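Local coordinates for aminotransferase, class III (Deinococcus radiodurans, PDB 3I4J), which probably transfers amino groups from amine-bearing donors to keto or aldehyde acceptors, using pyridoxal phosphate as its cofactor, at the interface of chains A and B. Coordinates in Å, arbitrary orientation; residue numbers count along the deposited sequence, not the author numbering. Chains: chain A/B, Aminotransferase, class III.

Contact 1: the interface of chains A and B. Residues chain A 6, 12-15, 31; chain B 64, 68-70.
A:Pro13 and A:Ala15 hold B:Ser70 between two backbone hydrogen bonds, a parallel bridge centred on A:Val14 and B:Ser70 that pairs strand 14-19 of chain A with strand 70-71 of chain B. B:Ser70 N gives to A:Pro13 O at 2.9 Å, and A:Ala15 N gives back to B:Ser70 O at 2.9 Å. Proline suits its place here because the bridge uses its carbonyl and asks for no N-H. The side chain of B:Phe69 then reaches past it: CG lies anti to the carbonyl carbon (chi1 -60°), which swings the ring towards A:Tyr31. There B:Phe69 CZ sits 3.7 Å above the middle of one face of the A:Tyr31 ring, in an edge-to-face stack with planes 74° apart. The same phenyl edge runs alongside A:Pro13, whose CB is 3.7 Å from B:Phe69 CD1. An aromatic residue fits because its thin rim serves both neighbours. A:Ala15 CB also meets B:Val64 CG1 at 3.7 Å, a small methyl that lets the backbones stay close. B:Ser70 CB lies in plane at the edge of the A:Tyr6 ring, beside CE1. The patch ties an N-terminal strand of one subunit to its partner, and so probably helps hold the dimer together.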
loop_
_atom_site.group_PDB
_atom_site.type_symbol
_atom_site.label_atom_id
_atom_site.label_comp_id
_atom_site.label_asym_id
_atom_site.label_seq_id
_atom_site.Cartn_x
_atom_site.Cartn_y
_atom_site.Cartn_z
ATOM N N TYR A 6 -8.895 10.712 12.850
ATOM C CA TYR A 6 -8.505 11.821 11.987
ATOM C C TYR A 6 -7.004 12.058 12.075
ATOM O O TYR A 6 -6.359 11.679 13.052
ATOM C CB TYR A 6 -9.275 13.089 12.377
ATOM C CG TYR A 6 -10.762 12.979 12.118
ATOM C CD1 TYR A 6 -11.270 12.986 10.817
ATOM C CD2 TYR A 6 -11.658 12.837 13.171
ATOM C CE1 TYR A 6 -12.638 12.851 10.576
ATOM C CE2 TYR A 6 -13.020 12.701 12.943
ATOM C CZ TYR A 6 -13.507 12.708 11.647
ATOM O OH TYR A 6 -14.859 12.570 11.432
ATOM N N TYR A 12 -12.174 18.165 9.190
ATOM C CA TYR A 12 -12.069 17.356 7.988
ATOM C C TYR A 12 -13.489 17.149 7.487
ATOM O O TYR A 12 -14.175 16.209 7.898
ATOM C CB TYR A 12 -11.393 16.013 8.294
ATOM C CG TYR A 12 -9.920 16.143 8.606
ATOM C CD1 TYR A 12 -8.974 16.271 7.582
ATOM C CD2 TYR A 12 -9.469 16.184 9.925
ATOM C CE1 TYR A 12 -7.620 16.440 7.867
ATOM C CE2 TYR A 12 -8.117 16.354 10.222
ATOM C CZ TYR A 12 -7.198 16.482 9.189
ATOM O OH TYR A 12 -5.867 16.657 9.483
ATOM N N PRO A 13 -13.958 18.048 6.604
ATOM C CA PRO A 13 -15.309 17.961 6.045
ATOM C C PRO A 13 -15.571 16.559 5.517
ATOM O O PRO A 13 -14.665 15.911 4.992
ATOM C CB PRO A 13 -15.287 19.000 4.926
ATOM C CG PRO A 13 -14.317 20.015 5.429
ATOM C CD PRO A 13 -13.210 19.159 5.994
ATOM N N VAL A 14 -16.803 16.088 5.662
ATOM C CA VAL A 14 -17.161 14.760 5.185
ATOM C C VAL A 14 -17.615 14.835 3.733
ATOM O O VAL A 14 -18.680 15.368 3.434
ATOM C CB VAL A 14 -18.293 14.146 6.042
ATOM C CG1 VAL A 14 -18.711 12.802 5.472
ATOM C CG2 VAL A 14 -17.820 13.985 7.481
ATOM N N ALA A 15 -16.798 14.307 2.826
ATOM C CA ALA A 15 -17.138 14.316 1.408
ATOM C C ALA A 15 -18.174 13.237 1.134
ATOM O O ALA A 15 -18.122 12.158 1.726
ATOM C CB ALA A 15 -15.888 14.064 0.565
ATOM N N TYR A 31 -16.648 22.092 -4.070
ATOM C CA TYR A 31 -15.253 22.509 -4.169
ATOM C C TYR A 31 -14.705 22.152 -5.546
ATOM O O TYR A 31 -15.045 21.103 -6.091
ATOM C CB TYR A 31 -14.390 21.775 -3.142
ATOM C CG TYR A 31 -14.874 21.814 -1.711
ATOM C CD1 TYR A 31 -14.255 22.633 -0.767
ATOM C CD2 TYR A 31 -15.907 20.981 -1.285
ATOM C CE1 TYR A 31 -14.650 22.611 0.571
ATOM C CE2 TYR A 31 -16.308 20.952 0.045
ATOM C CZ TYR A 31 -15.676 21.765 0.967
ATOM O OH TYR A 31 -16.060 21.707 2.289
ATOM N N VAL B 64 -10.679 10.988 -2.268
ATOM C CA VAL B 64 -10.444 12.217 -1.534
ATOM C C VAL B 64 -9.180 11.900 -0.768
ATOM O O VAL B 64 -8.938 10.739 -0.409
ATOM C CB VAL B 64 -11.579 12.587 -0.533
ATOM C CG1 VAL B 64 -12.869 12.855 -1.286
ATOM C CG2 VAL B 64 -11.756 11.492 0.506
ATOM N N GLN B 68 -7.397 16.298 3.430
ATOM C CA GLN B 68 -8.370 17.308 3.027
ATOM C C GLN B 68 -9.814 16.984 3.421
ATOM O O GLN B 68 -10.539 17.859 3.903
ATOM C CB GLN B 68 -8.281 17.520 1.506
ATOM C CG GLN B 68 -6.862 17.792 1.013
ATOM C CD GLN B 68 -6.729 17.767 -0.503
ATOM O OE1 GLN B 68 -7.297 16.905 -1.177
ATOM N NE2 GLN B 68 -5.960 18.705 -1.042
ATOM N N PHE B 69 -10.228 15.735 3.223
ATOM C CA PHE B 69 -11.596 15.326 3.544
ATOM C C PHE B 69 -11.696 13.931 4.132
ATOM O O PHE B 69 -10.817 13.093 3.953
ATOM C CB PHE B 69 -12.472 15.300 2.289
ATOM C CG PHE B 69 -12.586 16.608 1.588
ATOM C CD1 PHE B 69 -13.522 17.552 1.996
ATOM C CD2 PHE B 69 -11.762 16.899 0.502
ATOM C CE1 PHE B 69 -13.638 18.768 1.335
ATOM C CE2 PHE B 69 -11.869 18.113 -0.166
ATOM C CZ PHE B 69 -12.809 19.050 0.249
ATOM N N SER B 70 -12.808 13.702 4.819
ATOM C CA SER B 70 -13.138 12.397 5.354
ATOM C C SER B 70 -14.220 12.043 4.337
ATOM O O SER B 70 -14.411 12.790 3.375
ATOM C CB SER B 70 -13.740 12.507 6.758
ATOM O OG SER B 70 -14.123 11.226 7.236
#

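Contact 2: the interface of chains A and B. Residues chain A 18, 45-47, 51, 54, 267; chain B 54, 58-59, 62.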
loop_
_atom_site.group_PDB
_atom_site.type_symbol
_atom_site.label_atom_id
_atom_site.label_comp_id
_atom_site.label_asym_id
_atom_site.label_seq_id
_atom_site.Cartn_x
_atom_site.Cartn_y
_atom_site.Cartn_z
ATOM N N GLY A 18 -18.470 13.131 -5.701
ATOM C CA GLY A 18 -17.414 13.663 -6.537
ATOM C C GLY A 18 -17.913 13.545 -7.958
ATOM O O GLY A 18 -18.325 12.462 -8.370
ATOM N N HIS A 45 -13.728 12.826 -11.140
ATOM C CA HIS A 45 -14.470 11.981 -10.218
ATOM C C HIS A 45 -15.797 11.453 -10.746
ATOM O O HIS A 45 -16.439 12.072 -11.599
ATOM C CB HIS A 45 -14.737 12.743 -8.920
ATOM C CG HIS A 45 -13.505 13.294 -8.274
ATOM N ND1 HIS A 45 -13.071 14.587 -8.478
ATOM C CD2 HIS A 45 -12.611 12.726 -7.431
ATOM C CE1 HIS A 45 -11.964 14.790 -7.785
ATOM N NE2 HIS A 45 -11.664 13.676 -7.142
ATOM N N GLY A 46 -16.194 10.303 -10.212
ATOM C CA GLY A 46 -17.455 9.680 -10.572
ATOM C C GLY A 46 -17.545 8.956 -11.901
ATOM O O GLY A 46 -18.622 8.914 -12.497
ATOM N N ARG A 47 -16.440 8.385 -12.374
ATOM C CA ARG A 47 -16.460 7.667 -13.647
ATOM C C ARG A 47 -17.105 6.298 -13.421
ATOM O O ARG A 47 -16.449 5.352 -12.976
ATOM C CB ARG A 47 -15.040 7.467 -14.202
ATOM C CG ARG A 47 -14.104 8.682 -14.153
ATOM C CD ARG A 47 -14.427 9.810 -15.135
ATOM N NE ARG A 47 -14.494 9.374 -16.524
ATOM C CZ ARG A 47 -14.045 10.075 -17.565
ATOM N NH1 ARG A 47 -13.469 11.258 -17.394
ATOM N NH2 ARG A 47 -14.202 9.604 -18.793
ATOM N N GLY A 51 -15.974 2.147 -12.411
ATOM C CA GLY A 51 -16.644 1.365 -11.386
ATOM C C GLY A 51 -17.129 0.038 -11.937
ATOM O O GLY A 51 -16.948 -1.012 -11.316
ATOM N N MET A 54 -14.290 -2.413 -12.458
ATOM C CA MET A 54 -13.814 -2.959 -11.185
ATOM C C MET A 54 -14.802 -4.024 -10.697
ATOM O O MET A 54 -14.405 -5.091 -10.224
ATOM C CB MET A 54 -13.676 -1.845 -10.133
ATOM C CG MET A 54 -12.607 -0.776 -10.456
ATOM S SD MET A 54 -12.411 0.570 -9.204
ATOM C CE MET A 54 -14.060 1.043 -8.937
ATOM N N TYR A 267 -9.069 5.652 -8.441
ATOM C CA TYR A 267 -10.094 4.616 -8.390
ATOM C C TYR A 267 -9.659 3.364 -7.639
ATOM O O TYR A 267 -10.501 2.592 -7.193
ATOM C CB TYR A 267 -10.562 4.281 -9.809
ATOM C CG TYR A 267 -11.441 5.383 -10.342
ATOM C CD1 TYR A 267 -12.804 5.425 -10.037
ATOM C CD2 TYR A 267 -10.888 6.464 -11.025
ATOM C CE1 TYR A 267 -13.592 6.525 -10.391
ATOM C CE2 TYR A 267 -11.664 7.569 -11.379
ATOM C CZ TYR A 267 -13.010 7.593 -11.053
ATOM O OH TYR A 267 -13.763 8.712 -11.354
ATOM N N MET B 54 -18.424 -1.601 -4.796
ATOM C CA MET B 54 -17.249 -0.838 -5.197
ATOM C C MET B 54 -17.618 0.036 -6.395
ATOM O O MET B 54 -17.219 1.194 -6.473
ATOM C CB MET B 54 -16.093 -1.780 -5.554
ATOM C CG MET B 54 -15.576 -2.615 -4.372
ATOM S SD MET B 54 -14.162 -3.708 -4.781
ATOM C CE MET B 54 -14.774 -4.536 -6.190
ATOM N N ALA B 58 -17.436 4.093 -6.706
ATOM C CA ALA B 58 -16.618 4.711 -7.750
ATOM C C ALA B 58 -17.429 5.756 -8.522
ATOM O O ALA B 58 -16.914 6.813 -8.903
ATOM C CB ALA B 58 -16.096 3.648 -8.702
ATOM N N ALA B 59 -18.704 5.457 -8.736
ATOM C CA ALA B 59 -19.592 6.361 -9.466
ATOM C C ALA B 59 -20.042 7.552 -8.620
ATOM O O ALA B 59 -20.369 8.614 -9.152
ATOM C CB ALA B 59 -20.817 5.586 -9.969
ATOM N N PRO B 62 -15.190 8.423 -5.684
ATOM C CA PRO B 62 -14.048 7.502 -5.666
ATOM C C PRO B 62 -12.822 7.873 -4.854
ATOM O O PRO B 62 -12.151 6.992 -4.300
ATOM C CB PRO B 62 -13.694 7.381 -7.140
ATOM C CG PRO B 62 -13.988 8.768 -7.644
ATOM C CD PRO B 62 -15.327 9.058 -7.007
HETATM O O HOH W 1 -20.679 11.308 -9.140
HETATM O O HOH W 2 -21.596 8.866 -12.003
#
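A:Tyr267 and B:Pro62 come together because CG of the tyrosine is anti to its carbonyl carbon (chi1 -74°), while A:Met54 bends back at chi3 (-48°) to set its methyl against B:Ala58. In this class-III aminotransferase, a family of pyridoxal phosphate enzymes, the patch joins helix 48-60 of both chains with the loop around A:Gly46. B:Pro62 lies side by side with the tyrosine and lays CB and CG over the rim of one ring face, with CB 3.4 Å from A:Tyr267 CE1. B:Ala58 CB approaches the same ring at its edge, in plane. That methyl is also packed tightly, 3.3 Å from A:Met54 CE and 3.6 Å from A:Gly51 CA; alanine and glycine suit two helices set this close, and the flexible thioether can fit its tip beside them. The phenol OH accepts from A:Arg47 N at 2.9 Å, nearly straight (163° at H), which fixes the ring's tip to the loop. A leucine in place of A:Tyr267 would probably leave the amide of A:Arg47 without its acceptor and open a gap beside B:Pro62. A:Gly46, whose positive phi suits a residue without a side chain, brings its CA to 3.4 Å from B:Ala58 O. No direct polar bond crosses here; two waters bridge instead, both meeting B:Ala59 O, one also held by A:Gly18 O at 2.7 Å and the other by A:Gly46 O.

Contact 3: the interface of chains A and B. Residues chain A 70, 74-75, 78, 91-92; chain B 3-4, 6, 14.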
loop_
_atom_site.group_PDB
_atom_site.type_symbol
_atom_site.label_atom_id
_atom_site.label_comp_id
_atom_site.label_asym_id
_atom_site.label_seq_id
_atom_site.Cartn_x
_atom_site.Cartn_y
_atom_site.Cartn_z
ATOM N N SER A 70 -0.268 -15.228 -11.716
ATOM C CA SER A 70 -0.287 -13.954 -12.423
ATOM C C SER A 70 -1.781 -13.954 -12.751
ATOM O O SER A 70 -2.497 -14.849 -12.303
ATOM C CB SER A 70 0.528 -14.009 -13.718
ATOM O OG SER A 70 0.468 -12.765 -14.408
ATOM N N LEU A 74 -3.744 -8.685 -15.488
ATOM C CA LEU A 74 -2.433 -8.073 -15.291
ATOM C C LEU A 74 -1.591 -8.242 -16.562
ATOM O O LEU A 74 -0.879 -7.320 -16.964
ATOM C CB LEU A 74 -1.703 -8.700 -14.098
ATOM C CG LEU A 74 -0.264 -8.218 -13.858
ATOM C CD1 LEU A 74 -0.238 -6.711 -13.584
ATOM C CD2 LEU A 74 0.322 -8.989 -12.672
ATOM N N GLU A 75 -1.676 -9.414 -17.192
ATOM C CA GLU A 75 -0.928 -9.660 -18.424
ATOM C C GLU A 75 -1.384 -8.648 -19.483
ATOM O O GLU A 75 -0.571 -8.082 -20.208
ATOM C CB GLU A 75 -1.184 -11.080 -18.944
ATOM C CG GLU A 75 -0.701 -12.215 -18.039
ATOM C CD GLU A 75 0.808 -12.327 -17.966
ATOM O OE1 GLU A 75 1.488 -11.957 -18.952
ATOM O OE2 GLU A 75 1.318 -12.807 -16.927
ATOM N N ALA A 78 -0.317 -4.923 -18.337
ATOM C CA ALA A 78 1.120 -4.704 -18.455
ATOM C C ALA A 78 1.512 -4.301 -19.873
ATOM O O ALA A 78 2.276 -3.349 -20.072
ATOM C CB ALA A 78 1.871 -5.950 -18.046
ATOM N N ARG A 91 9.116 -4.330 -18.605
ATOM C CA ARG A 91 8.407 -5.223 -17.693
ATOM C C ARG A 91 7.778 -4.455 -16.541
ATOM O O ARG A 91 8.454 -3.697 -15.849
ATOM C CB ARG A 91 9.378 -6.270 -17.155
ATOM C CG ARG A 91 9.906 -7.224 -18.221
ATOM C CD ARG A 91 8.980 -8.417 -18.401
ATOM N NE ARG A 91 9.473 -9.331 -19.428
ATOM C CZ ARG A 91 9.050 -10.582 -19.586
ATOM N NH1 ARG A 91 8.119 -11.084 -18.780
ATOM N NH2 ARG A 91 9.561 -11.334 -20.553
ATOM N N PHE A 92 6.483 -4.688 -16.338
ATOM C CA PHE A 92 5.705 -4.007 -15.310
ATOM C C PHE A 92 5.636 -4.749 -13.981
ATOM O O PHE A 92 5.202 -5.903 -13.916
ATOM C CB PHE A 92 4.284 -3.761 -15.833
ATOM C CG PHE A 92 3.397 -3.007 -14.872
ATOM C CD1 PHE A 92 3.776 -1.758 -14.390
ATOM C CD2 PHE A 92 2.183 -3.550 -14.457
ATOM C CE1 PHE A 92 2.960 -1.054 -13.501
ATOM C CE2 PHE A 92 1.353 -2.858 -13.567
ATOM C CZ PHE A 92 1.743 -1.607 -13.086
ATOM N N ASN B 3 4.582 -8.831 -20.714
ATOM C CA ASN B 3 5.212 -7.595 -20.163
ATOM C C ASN B 3 5.139 -7.564 -18.639
ATOM O O ASN B 3 5.354 -6.518 -18.034
ATOM C CB ASN B 3 4.527 -6.332 -20.710
ATOM C CG ASN B 3 4.900 -6.036 -22.153
ATOM O OD1 ASN B 3 4.306 -6.577 -23.086
ATOM N ND2 ASN B 3 5.900 -5.181 -22.339
ATOM N N VAL B 4 4.832 -8.702 -18.022
ATOM C CA VAL B 4 4.748 -8.755 -16.562
ATOM C C VAL B 4 6.108 -9.022 -15.919
ATOM O O VAL B 4 6.861 -9.889 -16.367
ATOM C CB VAL B 4 3.738 -9.848 -16.101
ATOM C CG1 VAL B 4 3.787 -10.011 -14.566
ATOM C CG2 VAL B 4 2.333 -9.470 -16.543
ATOM N N TYR B 6 7.600 -10.746 -13.359
ATOM C CA TYR B 6 7.294 -11.809 -12.410
ATOM C C TYR B 6 8.229 -11.753 -11.201
ATOM O O TYR B 6 9.344 -11.250 -11.299
ATOM C CB TYR B 6 7.395 -13.171 -13.104
ATOM C CG TYR B 6 6.428 -13.338 -14.263
ATOM C CD1 TYR B 6 5.051 -13.390 -14.048
ATOM C CD2 TYR B 6 6.892 -13.446 -15.577
ATOM C CE1 TYR B 6 4.155 -13.550 -15.113
ATOM C CE2 TYR B 6 6.008 -13.603 -16.649
ATOM C CZ TYR B 6 4.643 -13.655 -16.410
ATOM O OH TYR B 6 3.769 -13.832 -17.459
ATOM N N VAL B 14 -1.385 -18.467 -15.083
ATOM C CA VAL B 14 -2.191 -17.263 -15.245
ATOM C C VAL B 14 -3.631 -17.512 -14.813
ATOM O O VAL B 14 -4.373 -18.242 -15.474
ATOM C CB VAL B 14 -2.184 -16.778 -16.710
ATOM C CG1 VAL B 14 -3.047 -15.525 -16.853
ATOM C CG2 VAL B 14 -0.756 -16.489 -17.150
HETATM O O HOH W 3 1.865 -9.392 -20.445
#
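B:Tyr6 OH gives a hydrogen bond to A:Glu75 OE2 at 2.7 Å, arriving on the syn side of the carboxylate. The phenol suits the place because it can offer its O-H to the carboxylate as a hydrogen-bond donor from the end of a rigid ring. A:Arg91 NH1 reaches B:Val4 O at 3.0 Å, the carbonyl lying in the guanidinium plane, so the arginine's N-H bonds to a backbone carbonyl of the tail. A:Phe92 N meets B:Asn3 O at 2.7 Å, within a parallel bridge that adds B:Val4 to strand 91-95. The branched B:Val4 pushes CG2 to 3.5 Å from A:Glu75 CD and also touches A:Leu74 and A:Ala78, whose short side chain admits the tail close to helix 72-84. Behind this shell, A:Ser70 OG donates to A:Glu75 OE2 from the anti side at 2.7 Å and from the opposite face, so two hydroxyls grip one oxygen and should steady its negative charge. A bend at chi2 (-70°) curls the glutamate back towards its own helix, where a water 2.8 Å from B:Asn3 N also meets A:Glu75 OE1 and A:Glu75 O. The site pins the N-terminal tail of one subunit onto the other, which, repeated by the two-fold, probably strengthens the dimer through an arm-like exchange.

Measured between the centres of their C-alpha atoms, contact 1 and contact 2 are about 17 Å apart, contact 2 and contact 3 about 25 Å, and contact 1 and contact 3 about 35 Å. Contacts 1 and 3 share Tyr6, Val14 and Ser70 with the chains exchanged, so they are overlapping parts of the same two-fold related arrangement. Contact 2 lies between them, where helix 48-60 of each chain meets the other, and A:Gly18 connects it to strand 14-19 of contact 1. The symmetric helix contact is thus flanked by N-terminal segments crossing both ways, consistent with the dimer expected of this family.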